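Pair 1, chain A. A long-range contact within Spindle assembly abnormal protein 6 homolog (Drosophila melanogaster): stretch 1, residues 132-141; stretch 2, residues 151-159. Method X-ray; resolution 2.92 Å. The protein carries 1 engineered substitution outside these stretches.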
# COMPACT_ATOMS: atom_id res chain seq x y z
N GLU A 132 2.91 -5.71 -32.50
CA GLU A 132 3.65 -6.50 -31.53
C GLU A 132 3.16 -6.16 -30.12
O GLU A 132 2.68 -5.05 -29.88
CB GLU A 132 5.13 -6.23 -31.66
CG GLU A 132 5.43 -4.76 -31.47
CD GLU A 132 6.82 -4.38 -31.89
OE1 GLU A 132 7.54 -5.25 -32.43
OE2 GLU A 132 7.17 -3.20 -31.71
N VAL A 133 3.31 -7.09 -29.19
CA VAL A 133 2.87 -6.85 -27.82
C VAL A 133 3.83 -5.92 -27.06
O VAL A 133 3.41 -5.04 -26.31
CB VAL A 133 2.74 -8.17 -27.04
CG1 VAL A 133 2.12 -7.93 -25.67
CG2 VAL A 133 1.92 -9.17 -27.83
N HIS A 134 5.13 -6.14 -27.27
CA HIS A 134 6.17 -5.36 -26.62
C HIS A 134 6.48 -4.07 -27.39
O HIS A 134 6.84 -4.10 -28.57
CB HIS A 134 7.42 -6.21 -26.44
CG HIS A 134 7.14 -7.57 -25.87
ND1 HIS A 134 6.75 -7.77 -24.56
CD2 HIS A 134 7.20 -8.81 -26.43
CE1 HIS A 134 6.58 -9.06 -24.33
NE2 HIS A 134 6.84 -9.71 -25.45
N ASP A 135 6.30 -2.93 -26.73
CA ASP A 135 6.54 -1.63 -27.34
C ASP A 135 7.87 -1.01 -26.92
O ASP A 135 8.21 0.10 -27.35
CB ASP A 135 5.40 -0.67 -27.00
CG ASP A 135 4.16 -0.92 -27.83
OD1 ASP A 135 4.24 -1.70 -28.80
OD2 ASP A 135 3.10 -0.33 -27.50
N TYR A 136 8.62 -1.69 -26.05
CA TYR A 136 9.90 -1.16 -25.58
C TYR A 136 11.02 -2.21 -25.58
O TYR A 136 10.79 -3.38 -25.82
CB TYR A 136 9.73 -0.58 -24.18
CG TYR A 136 8.55 0.36 -24.07
CD1 TYR A 136 8.63 1.67 -24.52
CD2 TYR A 136 7.34 -0.07 -23.54
CE1 TYR A 136 7.55 2.52 -24.42
CE2 TYR A 136 6.26 0.77 -23.44
CZ TYR A 136 6.37 2.07 -23.89
OH TYR A 136 5.28 2.92 -23.80
N TYR A 137 12.23 -1.75 -25.32
CA TYR A 137 13.40 -2.59 -25.15
C TYR A 137 14.06 -2.18 -23.86
O TYR A 137 14.26 -0.98 -23.61
CB TYR A 137 14.38 -2.45 -26.31
CG TYR A 137 14.01 -3.20 -27.56
CD1 TYR A 137 13.86 -4.59 -27.56
CD2 TYR A 137 13.81 -2.53 -28.75
CE1 TYR A 137 13.52 -5.27 -28.72
CE2 TYR A 137 13.48 -3.19 -29.91
CZ TYR A 137 13.33 -4.55 -29.90
OH TYR A 137 12.99 -5.18 -31.08
N LEU A 138 14.35 -3.15 -23.01
CA LEU A 138 15.13 -2.90 -21.81
C LEU A 138 16.57 -3.27 -22.12
O LEU A 138 16.88 -4.45 -22.29
CB LEU A 138 14.60 -3.70 -20.63
CG LEU A 138 15.28 -3.37 -19.30
CD1 LEU A 138 14.99 -1.95 -18.84
CD2 LEU A 138 14.87 -4.39 -18.26
N GLN A 139 17.43 -2.27 -22.23
CA GLN A 139 18.79 -2.47 -22.70
C GLN A 139 19.86 -2.19 -21.66
O GLN A 139 19.77 -1.25 -20.89
CB GLN A 139 19.02 -1.59 -23.92
CG GLN A 139 18.11 -1.95 -25.05
CD GLN A 139 18.28 -1.04 -26.23
OE1 GLN A 139 18.19 0.17 -26.11
NE2 GLN A 139 18.51 -1.63 -27.39
N PHE A 140 20.89 -3.02 -21.67
CA PHE A 140 22.03 -2.86 -20.80
C PHE A 140 23.17 -2.30 -21.64
O PHE A 140 23.76 -3.03 -22.45
CB PHE A 140 22.42 -4.20 -20.18
CG PHE A 140 21.36 -4.77 -19.28
CD1 PHE A 140 20.21 -5.34 -19.81
CD2 PHE A 140 21.53 -4.76 -17.90
CE1 PHE A 140 19.23 -5.86 -18.98
CE2 PHE A 140 20.56 -5.28 -17.06
CZ PHE A 140 19.41 -5.83 -17.61
N VAL A 141 23.44 -1.00 -21.49
CA VAL A 141 24.39 -0.29 -22.34
C VAL A 141 25.68 0.08 -21.61
O VAL A 141 25.64 0.61 -20.50
CB VAL A 141 23.76 0.99 -22.91
CG1 VAL A 141 24.72 1.67 -23.83
CG2 VAL A 141 22.48 0.65 -23.67
N HIS A 151 25.07 -4.75 -24.39
CA HIS A 151 25.28 -6.13 -23.96
C HIS A 151 24.03 -7.02 -24.04
O HIS A 151 24.14 -8.20 -24.34
CB HIS A 151 25.83 -6.13 -22.55
CG HIS A 151 27.20 -5.55 -22.45
ND1 HIS A 151 28.31 -6.21 -22.92
CD2 HIS A 151 27.64 -4.37 -21.97
CE1 HIS A 151 29.38 -5.46 -22.73
NE2 HIS A 151 29.00 -4.34 -22.15
N LEU A 152 22.87 -6.48 -23.72
CA LEU A 152 21.64 -7.26 -23.76
C LEU A 152 20.44 -6.37 -24.04
O LEU A 152 20.31 -5.29 -23.47
CB LEU A 152 21.46 -8.02 -22.45
CG LEU A 152 20.26 -8.96 -22.34
CD1 LEU A 152 20.44 -10.15 -23.28
CD2 LEU A 152 20.12 -9.42 -20.89
N SER A 153 19.57 -6.82 -24.94
CA SER A 153 18.36 -6.09 -25.29
C SER A 153 17.09 -6.97 -25.10
O SER A 153 16.82 -7.86 -25.91
CB SER A 153 18.49 -5.57 -26.72
OG SER A 153 17.39 -4.78 -27.09
N LEU A 154 16.31 -6.72 -24.04
CA LEU A 154 15.12 -7.54 -23.73
C LEU A 154 13.80 -6.87 -24.15
O LEU A 154 13.59 -5.70 -23.86
CB LEU A 154 15.06 -7.84 -22.23
CG LEU A 154 16.15 -8.68 -21.59
CD1 LEU A 154 16.04 -8.61 -20.09
CD2 LEU A 154 16.08 -10.10 -22.08
N PRO A 155 12.88 -7.64 -24.75
CA PRO A 155 11.58 -7.11 -25.16
C PRO A 155 10.74 -6.72 -23.95
O PRO A 155 10.37 -7.58 -23.14
CB PRO A 155 10.93 -8.27 -25.93
CG PRO A 155 12.02 -9.24 -26.17
CD PRO A 155 13.01 -9.07 -25.06
N CYS A 156 10.52 -5.42 -23.80
CA CYS A 156 9.79 -4.86 -22.66
C CYS A 156 8.40 -4.36 -23.03
O CYS A 156 8.16 -3.91 -24.14
CB CYS A 156 10.59 -3.72 -22.05
SG CYS A 156 10.21 -3.47 -20.35
N ARG A 157 7.49 -4.42 -22.06
CA ARG A 157 6.09 -4.15 -22.30
C ARG A 157 5.56 -3.11 -21.33
O ARG A 157 6.04 -2.98 -20.20
CB ARG A 157 5.31 -5.46 -22.17
CG ARG A 157 3.87 -5.41 -22.60
CD ARG A 157 3.03 -6.31 -21.70
NE ARG A 157 1.80 -6.79 -22.33
CZ ARG A 157 0.68 -6.07 -22.42
NH1 ARG A 157 0.65 -4.84 -21.93
NH2 ARG A 157 -0.39 -6.58 -23.01
N SER A 158 4.58 -2.33 -21.77
CA SER A 158 3.90 -1.42 -20.86
C SER A 158 2.79 -2.17 -20.14
O SER A 158 1.83 -2.62 -20.77
CB SER A 158 3.35 -0.22 -21.60
OG SER A 158 3.03 0.77 -20.65
N ALA A 159 2.95 -2.37 -18.83
CA ALA A 159 2.04 -3.21 -18.06
C ALA A 159 0.58 -2.75 -18.12
O ALA A 159 0.27 -1.57 -17.90
CB ALA A 159 2.50 -3.29 -16.62

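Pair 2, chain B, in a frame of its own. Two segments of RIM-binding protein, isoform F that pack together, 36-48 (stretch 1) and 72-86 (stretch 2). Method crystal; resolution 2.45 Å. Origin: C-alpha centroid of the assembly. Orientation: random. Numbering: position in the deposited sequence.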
# COMPACT_ATOMS: atom_id res chain seq x y z
N TYR B 36 9.13 -21.26 9.26
CA TYR B 36 7.79 -21.13 9.83
C TYR B 36 6.78 -20.90 8.71
O TYR B 36 7.14 -20.67 7.55
CB TYR B 36 7.72 -19.99 10.86
CG TYR B 36 8.35 -18.67 10.46
CD1 TYR B 36 9.59 -18.29 10.94
CD2 TYR B 36 7.67 -17.78 9.62
CE1 TYR B 36 10.16 -17.08 10.58
CE2 TYR B 36 8.24 -16.57 9.25
CZ TYR B 36 9.48 -16.22 9.74
OH TYR B 36 10.05 -15.02 9.38
N ASN B 37 5.50 -21.00 9.07
CA ASN B 37 4.41 -20.72 8.14
C ASN B 37 4.57 -21.51 6.84
O ASN B 37 4.37 -20.99 5.75
CB ASN B 37 4.32 -19.22 7.84
CG ASN B 37 3.66 -18.42 8.96
OD1 ASN B 37 2.87 -18.95 9.73
ND2 ASN B 37 3.99 -17.14 9.04
N LEU B 38 4.96 -22.78 6.96
CA LEU B 38 5.20 -23.57 5.76
C LEU B 38 3.91 -23.79 4.99
O LEU B 38 2.82 -23.92 5.56
CB LEU B 38 5.86 -24.91 6.09
CG LEU B 38 6.60 -25.60 4.93
CD1 LEU B 38 7.20 -24.62 3.93
CD2 LEU B 38 7.69 -26.53 5.46
N ILE B 39 4.05 -23.87 3.69
CA ILE B 39 2.91 -23.79 2.79
C ILE B 39 2.16 -25.11 2.76
O ILE B 39 2.75 -26.19 2.71
CB ILE B 39 3.42 -23.40 1.40
CG1 ILE B 39 2.34 -23.59 0.37
CG2 ILE B 39 4.64 -24.22 1.02
CD1 ILE B 39 2.77 -23.05 -0.88
N ASP B 40 0.83 -25.00 2.75
CA ASP B 40 -0.12 -26.11 2.79
C ASP B 40 -0.98 -26.22 1.54
O ASP B 40 -1.26 -27.33 1.09
CB ASP B 40 -1.02 -25.94 4.03
CG ASP B 40 -1.99 -27.10 4.21
OD1 ASP B 40 -1.64 -28.05 4.93
OD2 ASP B 40 -3.11 -27.03 3.65
N SER B 41 -1.40 -25.10 0.96
CA SER B 41 -2.14 -25.13 -0.30
C SER B 41 -2.01 -23.76 -0.95
O SER B 41 -1.50 -22.81 -0.35
CB SER B 41 -3.62 -25.52 -0.09
OG SER B 41 -4.35 -24.53 0.61
N TYR B 42 -2.50 -23.66 -2.18
CA TYR B 42 -2.47 -22.43 -2.94
C TYR B 42 -3.89 -21.97 -3.25
O TYR B 42 -4.80 -22.77 -3.45
CB TYR B 42 -1.71 -22.61 -4.26
CG TYR B 42 -0.29 -23.04 -4.14
CD1 TYR B 42 0.06 -24.40 -4.12
CD2 TYR B 42 0.73 -22.11 -4.05
CE1 TYR B 42 1.39 -24.79 -4.00
CE2 TYR B 42 2.05 -22.50 -3.95
CZ TYR B 42 2.38 -23.84 -3.92
OH TYR B 42 3.70 -24.19 -3.80
N HIS B 43 -4.06 -20.65 -3.28
CA HIS B 43 -5.31 -19.99 -3.62
C HIS B 43 -5.08 -19.14 -4.86
O HIS B 43 -4.21 -18.26 -4.86
CB HIS B 43 -5.79 -19.10 -2.47
CG HIS B 43 -6.49 -19.83 -1.37
ND1 HIS B 43 -6.71 -21.19 -1.41
CD2 HIS B 43 -7.02 -19.39 -0.21
CE1 HIS B 43 -7.36 -21.55 -0.31
NE2 HIS B 43 -7.55 -20.48 0.43
N VAL B 44 -5.83 -19.42 -5.92
CA VAL B 44 -5.71 -18.67 -7.17
C VAL B 44 -6.85 -17.67 -7.24
O VAL B 44 -8.02 -18.05 -7.11
CB VAL B 44 -5.72 -19.61 -8.38
CG1 VAL B 44 -5.42 -18.81 -9.64
CG2 VAL B 44 -4.68 -20.70 -8.18
N TYR B 45 -6.51 -16.40 -7.43
CA TYR B 45 -7.48 -15.32 -7.52
C TYR B 45 -7.46 -14.69 -8.90
O TYR B 45 -6.41 -14.61 -9.55
CB TYR B 45 -7.20 -14.23 -6.49
CG TYR B 45 -7.37 -14.69 -5.07
CD1 TYR B 45 -6.38 -15.44 -4.44
CD2 TYR B 45 -8.52 -14.38 -4.35
CE1 TYR B 45 -6.53 -15.86 -3.15
CE2 TYR B 45 -8.67 -14.81 -3.05
CZ TYR B 45 -7.66 -15.54 -2.45
OH TYR B 45 -7.79 -15.97 -1.15
N VAL B 46 -8.63 -14.21 -9.33
CA VAL B 46 -8.75 -13.41 -10.54
C VAL B 46 -9.56 -12.17 -10.17
O VAL B 46 -10.69 -12.29 -9.68
CB VAL B 46 -9.42 -14.19 -11.69
CG1 VAL B 46 -9.65 -13.31 -12.89
CG2 VAL B 46 -8.57 -15.39 -12.08
N ASP B 47 -8.98 -11.00 -10.38
CA ASP B 47 -9.54 -9.72 -9.93
C ASP B 47 -10.09 -9.83 -8.51
O ASP B 47 -11.20 -9.39 -8.22
CB ASP B 47 -10.61 -9.21 -10.89
CG ASP B 47 -10.19 -9.34 -12.35
OD1 ASP B 47 -8.97 -9.25 -12.63
OD2 ASP B 47 -11.07 -9.53 -13.22
N GLY B 48 -9.32 -10.45 -7.63
CA GLY B 48 -9.70 -10.54 -6.24
C GLY B 48 -10.63 -11.67 -5.86
O GLY B 48 -10.85 -11.88 -4.66
N PRO B 72 -9.10 -7.00 -19.55
CA PRO B 72 -7.85 -7.22 -18.81
C PRO B 72 -8.16 -7.80 -17.44
O PRO B 72 -9.26 -7.67 -16.91
CB PRO B 72 -7.26 -5.82 -18.69
CG PRO B 72 -8.50 -4.93 -18.62
CD PRO B 72 -9.53 -5.59 -19.50
N HIS B 73 -7.16 -8.47 -16.87
CA HIS B 73 -7.36 -9.16 -15.60
C HIS B 73 -6.08 -9.15 -14.78
O HIS B 73 -4.98 -9.12 -15.33
CB HIS B 73 -7.81 -10.61 -15.81
CG HIS B 73 -9.15 -10.75 -16.44
ND1 HIS B 73 -10.32 -10.51 -15.76
CD2 HIS B 73 -9.51 -11.06 -17.71
CE1 HIS B 73 -11.35 -10.69 -16.57
NE2 HIS B 73 -10.88 -11.03 -17.76
N ARG B 74 -6.25 -9.22 -13.46
CA ARG B 74 -5.13 -9.42 -12.55
C ARG B 74 -5.27 -10.80 -11.94
O ARG B 74 -6.29 -11.10 -11.30
CB ARG B 74 -5.09 -8.37 -11.45
CG ARG B 74 -3.96 -8.64 -10.46
CD ARG B 74 -3.91 -7.66 -9.31
NE ARG B 74 -3.58 -6.31 -9.76
CZ ARG B 74 -2.34 -5.90 -10.06
NH1 ARG B 74 -1.31 -6.72 -9.98
NH2 ARG B 74 -2.14 -4.65 -10.45
N ILE B 75 -4.26 -11.64 -12.14
CA ILE B 75 -4.23 -12.97 -11.55
C ILE B 75 -3.15 -13.01 -10.49
O ILE B 75 -2.06 -12.45 -10.66
CB ILE B 75 -4.00 -14.03 -12.64
CG1 ILE B 75 -5.14 -13.84 -13.67
CG2 ILE B 75 -3.92 -15.44 -12.01
CD1 ILE B 75 -5.21 -14.88 -14.74
N SER B 76 -3.46 -13.69 -9.40
CA SER B 76 -2.54 -13.72 -8.27
C SER B 76 -2.67 -15.08 -7.59
O SER B 76 -3.72 -15.72 -7.67
CB SER B 76 -2.84 -12.56 -7.32
OG SER B 76 -4.00 -12.86 -6.57
N VAL B 77 -1.60 -15.51 -6.92
CA VAL B 77 -1.60 -16.78 -6.20
C VAL B 77 -1.10 -16.55 -4.78
O VAL B 77 -0.10 -15.86 -4.55
CB VAL B 77 -0.73 -17.84 -6.91
CG1 VAL B 77 -0.81 -19.18 -6.17
CG2 VAL B 77 -1.15 -18.01 -8.38
N ARG B 78 -1.79 -17.16 -3.82
CA ARG B 78 -1.49 -17.00 -2.41
C ARG B 78 -1.13 -18.34 -1.80
O ARG B 78 -1.81 -19.35 -2.05
CB ARG B 78 -2.68 -16.42 -1.65
CG ARG B 78 -3.04 -15.02 -2.06
CD ARG B 78 -3.97 -14.39 -1.04
NE ARG B 78 -4.90 -13.50 -1.72
CZ ARG B 78 -5.87 -12.82 -1.12
NH1 ARG B 78 -6.04 -12.92 0.19
NH2 ARG B 78 -6.66 -12.04 -1.85
N SER B 79 -0.06 -18.34 -1.01
CA SER B 79 0.28 -19.48 -0.18
C SER B 79 -0.67 -19.53 1.00
O SER B 79 -0.96 -18.51 1.62
CB SER B 79 1.72 -19.35 0.34
OG SER B 79 2.68 -19.55 -0.68
N VAL B 80 -1.12 -20.73 1.34
CA VAL B 80 -1.97 -20.93 2.50
C VAL B 80 -1.27 -21.90 3.44
O VAL B 80 -0.77 -22.94 2.99
CB VAL B 80 -3.36 -21.46 2.12
CG1 VAL B 80 -4.24 -21.55 3.35
CG2 VAL B 80 -4.01 -20.56 1.07
N THR B 81 -1.16 -21.52 4.71
CA THR B 81 -0.56 -22.38 5.72
C THR B 81 -1.66 -23.25 6.35
O THR B 81 -2.84 -23.10 6.05
CB THR B 81 0.16 -21.54 6.77
OG1 THR B 81 -0.81 -20.82 7.54
CG2 THR B 81 1.10 -20.53 6.11
N GLN B 82 -1.27 -24.14 7.27
CA GLN B 82 -2.28 -24.94 7.95
C GLN B 82 -3.17 -24.08 8.84
O GLN B 82 -4.38 -24.30 8.89
CB GLN B 82 -1.63 -26.06 8.76
CG GLN B 82 -2.65 -27.04 9.33
CD GLN B 82 -2.02 -28.30 9.89
OE1 GLN B 82 -0.85 -28.30 10.27
NE2 GLN B 82 -2.79 -29.38 9.94
N ASN B 83 -2.59 -23.11 9.56
CA ASN B 83 -3.43 -22.21 10.35
C ASN B 83 -4.30 -21.31 9.49
O ASN B 83 -5.04 -20.48 10.04
CB ASN B 83 -2.59 -21.37 11.33
CG ASN B 83 -1.28 -20.88 10.74
OD1 ASN B 83 -1.23 -20.46 9.59
ND2 ASN B 83 -0.22 -20.91 11.55
N ARG B 84 -4.22 -21.44 8.16
CA ARG B 84 -4.97 -20.68 7.14
C ARG B 84 -4.42 -19.27 6.96
O ARG B 84 -5.11 -18.43 6.35
CB ARG B 84 -6.48 -20.63 7.41
CG ARG B 84 -7.13 -21.98 7.75
CD ARG B 84 -6.92 -23.03 6.65
NE ARG B 84 -7.74 -22.77 5.47
CZ ARG B 84 -7.60 -23.40 4.31
NH1 ARG B 84 -6.68 -24.35 4.16
NH2 ARG B 84 -8.39 -23.08 3.29
N GLN B 85 -3.22 -18.97 7.46
CA GLN B 85 -2.57 -17.71 7.13
C GLN B 85 -2.09 -17.74 5.68
O GLN B 85 -1.72 -18.78 5.15
CB GLN B 85 -1.38 -17.47 8.06
CG GLN B 85 -1.68 -16.73 9.35
CD GLN B 85 -0.42 -16.35 10.11
OE1 GLN B 85 0.32 -17.22 10.59
NE2 GLN B 85 -0.16 -15.05 10.24
N THR B 86 -2.10 -16.57 5.04
CA THR B 86 -1.80 -16.48 3.62
C THR B 86 -0.75 -15.41 3.34
O THR B 86 -0.47 -14.55 4.18
CB THR B 86 -3.05 -16.16 2.77
OG1 THR B 86 -3.59 -14.89 3.16
CG2 THR B 86 -4.12 -17.24 2.94

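Both pairs are antiparallel two-strand ladders with a strong twist: the strand directions make 135° in pair 1 and 136° in pair 2, the axes approach to 4.3 and 4.4 Å, and the central backbones superpose to 0.8 Å. The register matches rung for rung. A:Tyr136 opposite A:Cys156 corresponds to B:Ser41 opposite B:Val80, and A:Leu138 opposite A:Leu154 to B:His43 opposite B:Arg78. These rungs are made by main-chain atoms and recur although the side chains differ. A:Leu138 N donates to A:Leu154 O at 2.8 Å, and A:Leu154 N returns a bond to A:Leu138 O at 2.9 Å; in pair 2, B:His43 N to B:Arg78 O and B:Arg78 N to B:His43 O are both 2.9 Å.

A clear divergence appears on the face carrying these residues. Pair 1 lines it largely with apolar groups, A:Leu138, A:Phe140, A:Leu152, A:Leu154 and A:Cys156, with A:Tyr136 at one end. A:Leu138 CB lies 4.3 Å from A:Cys156 CB, and A:Phe140 rests CD1 against A:Leu152 CB at 4.0 Å. Pair 2 places several polar side chains on the same scaffold, and two of its contacts use a flat face. B:Tyr45, the match of A:Phe140, keeps the m rotamer, but its ring receives the B:Arg78 guanidinium, stacked flat with centres 3.9 Å apart and planes at 16°. In pair 1 the matching A:Leu154 touches the edge of the phenylalanine ring, A:Leu154 CD1 to A:Phe140 CE1 being 4.4 Å. Similarly, B:Val80 sets CG2 over the face of the B:His43 imidazole, 3.4 Å from the ring centroid, where A:Cys156 and A:Leu138 meet through their CB atoms.

On the other face the polarity is partly reversed. A:Gln139 NE2 makes a weak hydrogen bond to A:Ser153 OG at 3.4 Å; their counterparts are two valines, with B:Val44 CG2 4.4 Å from B:Val77 CG2. The neighbouring tyrosines nearly coincide, their side-chain centres 0.9 Å apart. A:Tyr137 CD1 lies 3.6 Å from A:Ser153 OG, whereas B:Tyr42 CD2 lies 3.9 Å from B:Val77 CG1, so one aromatic placement accepts either a hydroxyl or a methyl neighbour.

Toward the start of stretch 1 the solutions separate again. A:His134 offers a ring face to A:Pro155, whose CB is 4.1 Å from the centroid; at the matching positions, B:Ile39 reaches B:Ser79, CD1 to OG at 3.5 Å.

The lesson is that one twist and register accommodates aliphatic contact, a weak polar contact or a planar stack, and that the stack here runs diagonally, between B:Tyr45 and B:Arg78, and not between directly opposed residues.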